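Local coordinates for protein cellulase, glycosyl hydrolase family 5, TPS linker, domain X (Spirochaeta thermophila, PDB 5E9P) that binds cellulose and xylan as a type A carbohydrate-binding module, and is likely to bring its parent cellulase onto the polysaccharide surface, at residues 18-23 and 71-76; 9-14 and 81-86; 37-42 and 52-57; 45-50 and 60-65. All coordinates share one frame; numbering follows the deposited sequence. Where two conformers were deposited one is given.

Contact 1. Residues 18-23 and 71-76; sequences EYYWKT and YIHYKS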
# COMPACT_ATOMS: atom_id res chain seq x y z
N GLU A 18 2.39 8.00 -10.46
CA GLU A 18 3.10 8.00 -9.20
C GLU A 18 2.24 8.66 -8.14
O GLU A 18 1.84 9.81 -8.34
CB GLU A 18 4.46 8.71 -9.30
CG GLU A 18 5.16 8.80 -7.96
CD GLU A 18 6.62 9.26 -8.04
OE1 GLU A 18 6.90 10.06 -8.98
OE2 GLU A 18 7.44 8.81 -7.28
N TYR A 19 1.93 7.94 -7.06
CA TYR A 19 0.99 8.43 -6.06
C TYR A 19 1.56 8.17 -4.66
O TYR A 19 2.32 7.27 -4.42
CB TYR A 19 -0.38 7.74 -6.21
CG TYR A 19 -0.92 7.85 -7.61
CD1 TYR A 19 -1.43 9.07 -8.08
CD2 TYR A 19 -0.92 6.79 -8.49
CE1 TYR A 19 -1.82 9.20 -9.39
CE2 TYR A 19 -1.29 6.93 -9.81
CZ TYR A 19 -1.77 8.13 -10.24
OH TYR A 19 -2.12 8.30 -11.59
N TYR A 20 1.08 9.04 -3.76
CA TYR A 20 1.45 9.01 -2.34
C TYR A 20 0.13 9.00 -1.55
O TYR A 20 -0.56 10.02 -1.48
CB TYR A 20 2.28 10.24 -1.99
CG TYR A 20 3.58 10.33 -2.73
CD1 TYR A 20 3.71 10.95 -3.92
CD2 TYR A 20 4.75 9.80 -2.19
CE1 TYR A 20 4.99 11.08 -4.60
CE2 TYR A 20 6.00 9.90 -2.73
CZ TYR A 20 6.08 10.51 -3.96
OH TYR A 20 7.32 10.69 -4.60
N TRP A 21 -0.17 7.84 -0.95
CA TRP A 21 -1.40 7.63 -0.20
C TRP A 21 -1.06 7.30 1.24
O TRP A 21 -0.14 6.53 1.48
CB TRP A 21 -2.22 6.49 -0.79
CG TRP A 21 -2.61 6.64 -2.23
CD1 TRP A 21 -3.26 7.68 -2.81
CD2 TRP A 21 -2.41 5.69 -3.26
NE1 TRP A 21 -3.48 7.41 -4.15
CE2 TRP A 21 -2.97 6.19 -4.43
CE3 TRP A 21 -1.80 4.44 -3.33
CZ2 TRP A 21 -2.93 5.47 -5.67
CZ3 TRP A 21 -1.79 3.75 -4.51
CH2 TRP A 21 -2.33 4.25 -5.64
N LYS A 22 -1.84 7.81 2.20
CA LYS A 22 -1.62 7.46 3.60
C LYS A 22 -2.91 7.05 4.24
O LYS A 22 -4.00 7.56 3.88
CB LYS A 22 -0.95 8.58 4.35
CG LYS A 22 -1.81 9.79 4.55
CD LYS A 22 -1.07 10.88 5.36
CE LYS A 22 -1.98 12.07 5.52
NZ LYS A 22 -1.35 13.13 6.35
N THR A 23 -2.83 6.14 5.22
CA THR A 23 -4.01 5.72 5.95
C THR A 23 -3.58 5.28 7.33
O THR A 23 -2.46 4.82 7.52
CB THR A 23 -4.70 4.52 5.22
OG1 THR A 23 -5.88 4.14 5.88
CG2 THR A 23 -3.83 3.34 5.03
N TYR A 71 2.27 4.94 5.09
CA TYR A 71 2.61 5.79 3.96
C TYR A 71 2.94 4.85 2.80
O TYR A 71 3.90 4.08 2.86
CB TYR A 71 3.85 6.64 4.30
CG TYR A 71 3.54 7.68 5.34
CD1 TYR A 71 3.61 7.41 6.73
CD2 TYR A 71 3.19 8.98 4.97
CE1 TYR A 71 3.32 8.37 7.67
CE2 TYR A 71 2.92 9.94 5.93
CZ TYR A 71 2.96 9.62 7.28
OH TYR A 71 2.70 10.61 8.20
N ILE A 72 2.12 4.94 1.74
CA ILE A 72 2.18 4.05 0.58
C ILE A 72 2.59 4.90 -0.62
O ILE A 72 1.91 5.84 -1.00
CB ILE A 72 0.79 3.45 0.34
CG1 ILE A 72 0.25 2.72 1.57
CG2 ILE A 72 0.82 2.54 -0.89
CD1 ILE A 72 -1.22 2.88 1.74
N HIS A 73 3.76 4.53 -1.21
CA HIS A 73 4.25 5.21 -2.38
C HIS A 73 4.21 4.23 -3.54
O HIS A 73 4.88 3.20 -3.51
CB HIS A 73 5.67 5.72 -2.09
CG HIS A 73 6.34 6.32 -3.25
ND1 HIS A 73 7.70 6.32 -3.34
CD2 HIS A 73 5.92 6.93 -4.37
CE1 HIS A 73 8.09 6.91 -4.46
NE2 HIS A 73 7.02 7.35 -5.08
N TYR A 74 3.39 4.56 -4.52
CA TYR A 74 3.08 3.73 -5.69
C TYR A 74 3.68 4.36 -6.92
O TYR A 74 3.53 5.56 -7.18
CB TYR A 74 1.55 3.71 -5.84
CG TYR A 74 0.92 3.07 -7.05
CD1 TYR A 74 0.91 3.67 -8.31
CD2 TYR A 74 0.22 1.87 -6.94
CE1 TYR A 74 0.25 3.14 -9.36
CE2 TYR A 74 -0.46 1.34 -8.02
CZ TYR A 74 -0.45 1.97 -9.23
OH TYR A 74 -1.14 1.35 -10.27
N LYS A 75 4.30 3.53 -7.78
CA LYS A 75 4.69 3.96 -9.12
C LYS A 75 4.40 2.87 -10.11
O LYS A 75 4.85 1.73 -9.95
CB LYS A 75 6.20 4.24 -9.18
CG LYS A 75 6.76 5.34 -8.33
CD LYS A 75 8.22 5.58 -8.38
CE LYS A 75 8.65 6.20 -9.69
NZ LYS A 75 10.17 6.44 -9.61
N SER A 76 3.68 3.23 -11.19
CA SER A 76 3.42 2.37 -12.30
C SER A 76 3.72 3.11 -13.60
O SER A 76 3.24 4.21 -13.80
CB SER A 76 1.95 1.90 -12.38
OG SER A 76 1.80 1.06 -13.50
O HOH W 1 10.02 9.11 -7.51
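Two neighbouring antiparallel strands in one sheet of the jelly roll meet here, Glu18 to Lys22 running against Lys75 to Tyr71. Four backbone hydrogen bonds join them, two each in the Tyr19-Tyr74 and Trp21-Ile72 pairs. On the face that bears Glu18, Tyr20 and His73, the imidazole is held across this strand pair at its edge and over one face. Its NE2 donates to Glu18 OE2 at 2.7 Å in a nearly straight bond (164° at the hydrogen), in the ring plane and on the anti lone pair of the carboxylate. Tyr20 lays its ring over one imidazole face in an offset stack, centroids 4.3 Å apart and planes 8° from parallel; CG of His73 is anti to its backbone N (chi1 174°), which turns the ring beneath this partner. A leucine in place of His73 would probably leave Glu18 without its N-H and deprive Tyr20 of its flat stacking partner. Its ND1 is hydrogen-bonded to Glu46 of strand 44-47; with a carboxylate at each nitrogen the imidazole would probably be biased toward its charged form. The other face is an aromatic cluster. Trp21 sets CH2 over the Tyr74 ring, 3.6 Å above its plane, while Tyr19 CD2 comes within 3.6 Å of Tyr74 CD1. Trp21 and Tyr74 pack onto Val83 of strand 82-85 in the second sheet, and strand 44-47 lies along the far side of 70-76.

Contact 2. Residues 9-14 and 81-86; sequences LPFSYD and GHVEIK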
# COMPACT_ATOMS: atom_id res chain seq x y z
N LEU A 9 -9.74 2.36 3.65
CA LEU A 9 -9.68 0.95 3.27
C LEU A 9 -11.07 0.36 3.42
O LEU A 9 -11.80 0.74 4.34
CB LEU A 9 -8.72 0.17 4.16
CG LEU A 9 -7.28 0.77 4.17
CD1 LEU A 9 -6.38 -0.16 4.99
CD2 LEU A 9 -6.76 0.95 2.78
N PRO A 10 -11.47 -0.58 2.54
CA PRO A 10 -10.66 -1.12 1.45
C PRO A 10 -10.39 -0.16 0.33
O PRO A 10 -11.19 0.75 0.07
CB PRO A 10 -11.50 -2.30 0.95
CG PRO A 10 -12.88 -1.94 1.35
CD PRO A 10 -12.80 -1.25 2.63
N PHE A 11 -9.29 -0.37 -0.34
CA PHE A 11 -8.79 0.48 -1.42
C PHE A 11 -8.38 -0.38 -2.58
O PHE A 11 -7.73 -1.40 -2.41
CB PHE A 11 -7.59 1.27 -0.88
CG PHE A 11 -6.94 2.20 -1.85
CD1 PHE A 11 -7.42 3.48 -2.02
CD2 PHE A 11 -5.86 1.83 -2.61
CE1 PHE A 11 -6.79 4.36 -2.86
CE2 PHE A 11 -5.26 2.71 -3.48
CZ PHE A 11 -5.75 3.96 -3.62
N SER A 12 -8.64 0.08 -3.76
CA SER A 12 -8.11 -0.51 -4.96
C SER A 12 -7.89 0.52 -6.00
O SER A 12 -8.51 1.61 -6.08
CB SER A 12 -9.03 -1.65 -5.44
OG SER A 12 -10.35 -1.16 -5.66
N TYR A 13 -6.93 0.25 -6.83
CA TYR A 13 -6.56 1.14 -7.89
C TYR A 13 -5.88 0.40 -9.02
O TYR A 13 -5.07 -0.49 -8.76
CB TYR A 13 -5.65 2.26 -7.33
CG TYR A 13 -5.23 3.25 -8.39
CD1 TYR A 13 -6.10 4.25 -8.83
CD2 TYR A 13 -3.99 3.19 -8.97
CE1 TYR A 13 -5.73 5.12 -9.84
CE2 TYR A 13 -3.62 4.04 -9.99
CZ TYR A 13 -4.49 5.04 -10.40
OH TYR A 13 -4.09 5.87 -11.42
N ASP A 14 -6.19 0.76 -10.25
CA ASP A 14 -5.52 0.19 -11.43
C ASP A 14 -5.16 1.29 -12.36
O ASP A 14 -6.07 1.94 -12.92
CB ASP A 14 -6.40 -0.83 -12.12
CG ASP A 14 -6.64 -2.05 -11.25
OD1 ASP A 14 -7.60 -2.05 -10.44
OD2 ASP A 14 -5.89 -3.02 -11.36
N GLY A 81 -0.94 -1.18 -14.02
CA GLY A 81 -0.51 -1.26 -12.62
C GLY A 81 -1.66 -1.51 -11.73
O GLY A 81 -2.74 -0.95 -12.00
N HIS A 82 -1.51 -2.37 -10.74
CA HIS A 82 -2.61 -2.84 -9.90
C HIS A 82 -2.19 -2.83 -8.46
O HIS A 82 -1.14 -3.35 -8.10
CB HIS A 82 -2.91 -4.30 -10.34
CG HIS A 82 -3.85 -5.01 -9.44
ND1 HIS A 82 -5.21 -4.85 -9.49
CD2 HIS A 82 -3.65 -5.93 -8.48
CE1 HIS A 82 -5.80 -5.61 -8.57
NE2 HIS A 82 -4.85 -6.26 -7.96
N VAL A 83 -3.10 -2.33 -7.58
CA VAL A 83 -2.94 -2.47 -6.15
C VAL A 83 -4.28 -2.70 -5.50
O VAL A 83 -5.31 -2.11 -5.92
CB VAL A 83 -2.20 -1.27 -5.54
CG1 VAL A 83 -2.96 0.03 -5.68
CG2 VAL A 83 -1.81 -1.53 -4.08
N GLU A 84 -4.30 -3.52 -4.49
CA GLU A 84 -5.47 -3.74 -3.63
C GLU A 84 -5.01 -3.75 -2.20
O GLU A 84 -4.01 -4.41 -1.86
CB GLU A 84 -6.09 -5.14 -4.02
CG GLU A 84 -7.40 -5.46 -3.30
CD GLU A 84 -8.10 -6.63 -3.78
OE1 GLU A 84 -7.41 -7.55 -4.15
OE2 GLU A 84 -9.32 -6.70 -3.42
N ILE A 85 -5.73 -3.05 -1.34
CA ILE A 85 -5.45 -3.01 0.10
C ILE A 85 -6.76 -3.26 0.78
O ILE A 85 -7.64 -2.34 0.78
CB ILE A 85 -4.82 -1.68 0.52
CG1 ILE A 85 -3.63 -1.31 -0.35
CG2 ILE A 85 -4.49 -1.76 2.01
CD1 ILE A 85 -2.95 -0.02 -0.01
N LYS A 86 -6.97 -4.41 1.38
CA LYS A 86 -8.27 -4.78 1.96
C LYS A 86 -8.62 -4.04 3.26
O LYS A 86 -9.82 -4.04 3.57
CB LYS A 86 -8.26 -6.28 2.19
CG LYS A 86 -8.13 -7.13 1.00
CD LYS A 86 -9.32 -7.01 0.14
CE LYS A 86 -9.82 -8.26 -0.39
NZ LYS A 86 -10.86 -7.96 -1.40
OXT LYS A 86 -7.72 -3.49 3.90
O HOH W 2 -9.84 -3.60 -2.03
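Pro10, joined to Leu9 by a cis peptide bond, brings its CB to 3.6 Å from O of Lys86, whose carboxylate ends the chain. The kinked entry leads into strand 11-14, an outer strand of the four-stranded antiparallel sheet of the jelly roll, paired with the last strand, 82-85. Phe11 with Ile85 and Tyr13 with Val83 are the hydrogen-bonded pairs, each closed by two backbone bonds. The non-hydrogen-bonded pair beyond them adds a side-chain bond across the strands: His82 ND1 donates to Asp14 OD2 at 2.7 Å. The oxygen lies within 1° of the imidazole plane but is met on its syn side, somewhat out of the carboxylate plane, and the two flat groups are turned 37° against each other. The His82 ring also stacks on Trp40 of the neighbouring strand 36-40, so a glycine in place of His82 would probably leave Asp14 without its donor and Trp40 without its stacking partner. On the inward face Val83 CG1 stands at the edge of the Phe11 ring, 4.2 Å from CE2, and reaches Tyr13 CB as well. At the proline end, Leu9 crosses Ile85 obliquely, with Leu9 CD2 touching Ile85 CG2 at 3.6 Å.

Contact 3. Residues 37-42 and 52-57; sequences VNSWNL and YTNVWV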
# COMPACT_ATOMS: atom_id res chain seq x y z
N VAL A 37 -2.20 -6.52 1.37
CA VAL A 37 -1.80 -5.65 0.26
C VAL A 37 -1.39 -6.57 -0.87
O VAL A 37 -0.63 -7.53 -0.65
CB VAL A 37 -0.63 -4.72 0.66
CG1 VAL A 37 -0.19 -3.88 -0.51
CG2 VAL A 37 -0.96 -3.91 1.90
N ASN A 38 -1.85 -6.31 -2.09
CA ASN A 38 -1.49 -7.12 -3.25
C ASN A 38 -1.26 -6.18 -4.41
O ASN A 38 -2.00 -5.21 -4.59
CB ASN A 38 -2.61 -8.13 -3.57
CG ASN A 38 -2.14 -9.24 -4.42
OD1 ASN A 38 -1.03 -9.75 -4.22
ND2 ASN A 38 -2.94 -9.69 -5.33
N SER A 39 -0.25 -6.47 -5.25
CA SER A 39 0.01 -5.62 -6.39
C SER A 39 0.66 -6.40 -7.50
O SER A 39 1.27 -7.45 -7.26
CB SER A 39 0.86 -4.42 -6.01
OG SER A 39 2.17 -4.81 -5.53
N TRP A 40 0.59 -5.86 -8.72
CA TRP A 40 1.41 -6.33 -9.83
C TRP A 40 1.51 -5.24 -10.85
O TRP A 40 0.79 -4.23 -10.84
CB TRP A 40 0.88 -7.62 -10.45
CG TRP A 40 -0.51 -7.57 -10.96
CD1 TRP A 40 -1.01 -6.91 -12.08
CD2 TRP A 40 -1.63 -8.22 -10.38
NE1 TRP A 40 -2.35 -7.13 -12.19
CE2 TRP A 40 -2.77 -7.91 -11.17
CE3 TRP A 40 -1.81 -9.08 -9.27
CZ2 TRP A 40 -4.01 -8.42 -10.92
CZ3 TRP A 40 -3.04 -9.56 -9.02
CH2 TRP A 40 -4.14 -9.23 -9.83
N ASN A 41 2.45 -5.41 -11.78
CA ASN A 41 2.76 -4.43 -12.80
C ASN A 41 3.20 -3.10 -12.25
O ASN A 41 3.04 -2.05 -12.95
CB ASN A 41 1.70 -4.25 -13.88
CG ASN A 41 1.86 -5.16 -15.11
OD1 ASN A 41 0.89 -5.61 -15.63
ND2 ASN A 41 3.08 -5.36 -15.56
N LEU A 42 3.78 -3.07 -11.07
CA LEU A 42 4.32 -1.85 -10.51
C LEU A 42 5.82 -1.74 -10.67
O LEU A 42 6.55 -2.74 -10.60
CB LEU A 42 3.93 -1.69 -9.05
CG LEU A 42 2.44 -1.74 -8.77
CD1 LEU A 42 2.19 -1.43 -7.32
CD2 LEU A 42 1.64 -0.82 -9.64
N TYR A 52 7.45 -3.49 -1.04
CA TYR A 52 6.39 -4.50 -1.22
C TYR A 52 5.94 -4.51 -2.69
O TYR A 52 4.76 -4.70 -2.96
CB TYR A 52 5.24 -4.29 -0.26
CG TYR A 52 5.62 -4.38 1.20
CD1 TYR A 52 5.93 -5.59 1.78
CD2 TYR A 52 5.73 -3.24 1.96
CE1 TYR A 52 6.34 -5.62 3.16
CE2 TYR A 52 6.09 -3.28 3.23
CZ TYR A 52 6.41 -4.41 3.83
OH TYR A 52 6.80 -4.42 5.17
N THR A 53 6.86 -4.29 -3.60
CA THR A 53 6.48 -4.17 -5.03
C THR A 53 6.07 -5.51 -5.57
O THR A 53 6.92 -6.46 -5.58
CB THR A 53 7.65 -3.58 -5.81
OG1 THR A 53 8.11 -2.36 -5.21
CG2 THR A 53 7.28 -3.28 -7.25
N ASN A 54 4.87 -5.64 -6.09
CA ASN A 54 4.46 -6.84 -6.81
C ASN A 54 4.46 -8.07 -5.94
O ASN A 54 4.89 -9.15 -6.36
CB ASN A 54 5.25 -7.05 -8.09
CG ASN A 54 5.20 -5.87 -8.98
OD1 ASN A 54 4.21 -5.15 -9.09
ND2 ASN A 54 6.32 -5.64 -9.70
N VAL A 55 3.92 -7.96 -4.72
CA VAL A 55 3.78 -9.08 -3.79
C VAL A 55 2.43 -9.11 -3.16
O VAL A 55 1.70 -8.07 -3.12
CB VAL A 55 4.83 -9.08 -2.69
CG1 VAL A 55 6.22 -9.04 -3.23
CG2 VAL A 55 4.59 -7.95 -1.65
N TRP A 56 2.08 -10.23 -2.59
CA TRP A 56 1.01 -10.35 -1.61
C TRP A 56 1.61 -10.27 -0.23
O TRP A 56 2.57 -11.05 0.04
CB TRP A 56 0.28 -11.72 -1.76
CG TRP A 56 -0.98 -11.86 -1.01
CD1 TRP A 56 -2.24 -11.86 -1.59
CD2 TRP A 56 -1.22 -12.20 0.38
NE1 TRP A 56 -3.21 -12.14 -0.68
CE2 TRP A 56 -2.64 -12.35 0.54
CE3 TRP A 56 -0.40 -12.37 1.49
CZ2 TRP A 56 -3.22 -12.64 1.79
CZ3 TRP A 56 -1.04 -12.65 2.75
CH2 TRP A 56 -2.43 -12.77 2.81
N VAL A 57 1.14 -9.43 0.67
CA VAL A 57 1.65 -9.34 2.03
C VAL A 57 0.49 -9.05 2.96
O VAL A 57 -0.39 -8.21 2.63
CB VAL A 57 2.79 -8.32 2.13
CG1 VAL A 57 2.36 -6.91 1.68
CG2 VAL A 57 3.37 -8.26 3.54
O HOH W 3 2.08 -5.35 -2.86
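Val37 and Val57 are joined by the regular backbone bonds of this contact, Val37 N to Val57 O and Val57 N to Val37 O. Farther along, the pairing slackens: Ser39 N reaches Val55 O only at 3.3 Å, a weak and bent bond. Side chains and a water take over from there. Ser39 OG sits between its own backbone N and carbonyl carbon (chi1 62°), where it accepts the N-H of Asn54 (N to OG 2.9 Å) in a bent bond and gives its proton to a water. That water in turn donates to Tyr52 O and Val55 O, so one molecule bridges strand and turn. Asn54 grips Leu42 with both ends of its amide: OD1 receives Leu42 N at 2.9 Å on an in-plane lone pair, and ND2 donates to Leu42 O at 3.0 Å, tilted 21° from the amide plane. Apolar contact is slight, chiefly Val37 CB against Val57 CG1 at 3.8 Å. Trp56 and Trp40 are both exposed; flat exposed aromatic groups of this kind are characteristic of type A modules. Strand 56-58, the outermost of its jelly-roll sheet, is entered through a type II turn from Tyr52 to Val55 with Asn54 in third position.

Contact 4. Residues 45-50 and 60-65; sequences LEINGT and HQIPAA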
# COMPACT_ATOMS: atom_id res chain seq x y z
N LEU A 45 6.16 -0.28 -5.03
CA LEU A 45 5.15 -0.09 -3.97
C LEU A 45 5.94 -0.18 -2.67
O LEU A 45 6.35 -1.28 -2.30
CB LEU A 45 4.03 -1.10 -3.99
CG LEU A 45 2.84 -0.71 -3.08
CD1 LEU A 45 2.07 0.45 -3.63
CD2 LEU A 45 1.95 -1.91 -2.87
N GLU A 46 6.18 0.98 -2.04
CA GLU A 46 6.88 0.95 -0.76
C GLU A 46 5.95 1.44 0.31
O GLU A 46 5.20 2.42 0.09
CB GLU A 46 8.20 1.65 -0.82
CG GLU A 46 8.13 3.04 -1.24
CD GLU A 46 9.46 3.81 -1.35
OE1 GLU A 46 10.51 3.22 -1.05
OE2 GLU A 46 9.42 5.04 -1.69
N ILE A 47 5.97 0.78 1.44
CA ILE A 47 5.08 1.10 2.55
C ILE A 47 5.95 1.25 3.79
O ILE A 47 6.62 0.30 4.19
CB ILE A 47 3.94 0.07 2.74
CG1 ILE A 47 3.21 -0.14 1.41
CG2 ILE A 47 3.04 0.60 3.85
CD1 ILE A 47 2.15 -1.23 1.47
N ASN A 48 5.91 2.44 4.38
CA ASN A 48 6.69 2.68 5.58
C ASN A 48 8.15 2.25 5.43
O ASN A 48 8.74 1.72 6.36
CB ASN A 48 6.04 2.12 6.83
CG ASN A 48 4.79 2.90 7.19
OD1 ASN A 48 4.53 3.96 6.60
ND2 ASN A 48 4.02 2.42 8.17
N GLY A 49 8.72 2.54 4.26
CA GLY A 49 10.15 2.34 4.05
C GLY A 49 10.56 0.97 3.57
O GLY A 49 11.76 0.77 3.36
N THR A 50 9.64 0.04 3.42
CA THR A 50 9.97 -1.30 2.97
C THR A 50 9.33 -1.52 1.61
O THR A 50 8.21 -1.13 1.34
CB THR A 50 9.49 -2.31 4.00
OG1 THR A 50 10.16 -2.06 5.24
CG2 THR A 50 9.74 -3.75 3.53
N HIS A 60 -0.82 -7.03 8.65
CA HIS A 60 -0.25 -7.12 10.00
C HIS A 60 1.26 -7.26 10.00
O HIS A 60 1.87 -7.11 11.07
CB HIS A 60 -0.89 -8.24 10.80
CG HIS A 60 -0.46 -9.63 10.38
ND1 HIS A 60 -1.34 -10.55 9.81
CD2 HIS A 60 0.72 -10.27 10.53
CE1 HIS A 60 -0.68 -11.65 9.57
NE2 HIS A 60 0.57 -11.52 9.99
N GLN A 61 1.85 -7.58 8.85
CA GLN A 61 3.29 -7.74 8.76
C GLN A 61 3.99 -6.42 8.63
O GLN A 61 5.24 -6.36 8.63
CB GLN A 61 3.58 -8.63 7.54
CG GLN A 61 2.96 -10.03 7.60
CD GLN A 61 3.28 -10.85 6.35
OE1 GLN A 61 2.43 -11.09 5.53
NE2 GLN A 61 4.54 -11.08 6.16
N ILE A 62 3.24 -5.32 8.48
CA ILE A 62 3.78 -3.99 8.18
C ILE A 62 3.47 -3.09 9.37
O ILE A 62 2.33 -2.67 9.53
CB ILE A 62 3.17 -3.42 6.88
CG1 ILE A 62 3.31 -4.44 5.73
CG2 ILE A 62 3.82 -2.09 6.59
CD1 ILE A 62 2.65 -3.98 4.45
N PRO A 63 4.44 -2.75 10.20
CA PRO A 63 4.16 -1.88 11.33
C PRO A 63 3.80 -0.46 10.89
O PRO A 63 4.34 0.08 9.92
CB PRO A 63 5.44 -1.88 12.17
CG PRO A 63 6.17 -3.10 11.76
CD PRO A 63 5.81 -3.26 10.26
N ALA A 64 2.94 0.19 11.68
CA ALA A 64 2.69 1.60 11.51
C ALA A 64 3.94 2.43 11.68
O ALA A 64 4.90 2.00 12.41
CB ALA A 64 1.67 2.11 12.49
N ALA A 65 3.98 3.61 11.12
CA ALA A 65 5.01 4.57 11.39
C ALA A 65 4.84 5.10 12.82
O ALA A 65 3.83 4.88 13.47
CB ALA A 65 4.91 5.70 10.40
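Ile47 and Ile62 form the tight half of this contact. Their side chains cross at about a right angle, with Ile47 CG2 against Ile62 CG2 at 3.9 Å and the two CD1 methyls, of Ile47 and Ile62, 4.1 Å apart. Both residues are buried, and Tyr52 lies against both of them. Next to this apolar pair comes a single direct hydrogen bond, from Asn48 ND2 to Pro63 O at 2.9 Å and 162° at the hydrogen. It is well formed: Pro63 O lies within 3° of the Asn48 amide plane, and the donor meets it on an in-plane lone pair. Asn48 is the second residue of a type I' turn, Ile47 to Thr50, which closes the two-residue beta hairpin between strands 44-47 and 50-51. Its amide is used at both ends, since ND2 also donates to Tyr69 O while OD1 accepts Tyr71 N; a turn residue thereby ties an irregular segment to strand 70-76. The outer half is looser. Pro63 is exposed and meets Asn48 through its carbonyl oxygen. Ala65 brings its backbone N to 3.2 Å and its CB to 4.1 Å from Asn48 ND2, without a hydrogen bond.

How the contacts relate
The four contacts sample both sheets of one jelly-roll sandwich. Contact 1 and the first segment of contact 4 belong to the five-stranded sheet, where 70-76 neighbours 44-47; contacts 2 and 3 share the four-stranded one, where 82-85 neighbours 36-40. Centres of contacts 2 and 3 are about 10 Å apart, and those of contacts 2 and 4, on opposite sides of the chain's centre, about 15 Å. Along the chain contact 2 joins the two ends, contact 1 lies within it, and contacts 3 and 4 alternate their segments inside that. Leu45, touching Ile72, Val37 and Val83, connects all four. Sequence-distant strands thus close a compact domain, as expected of a jelly-roll carbohydrate-binding module.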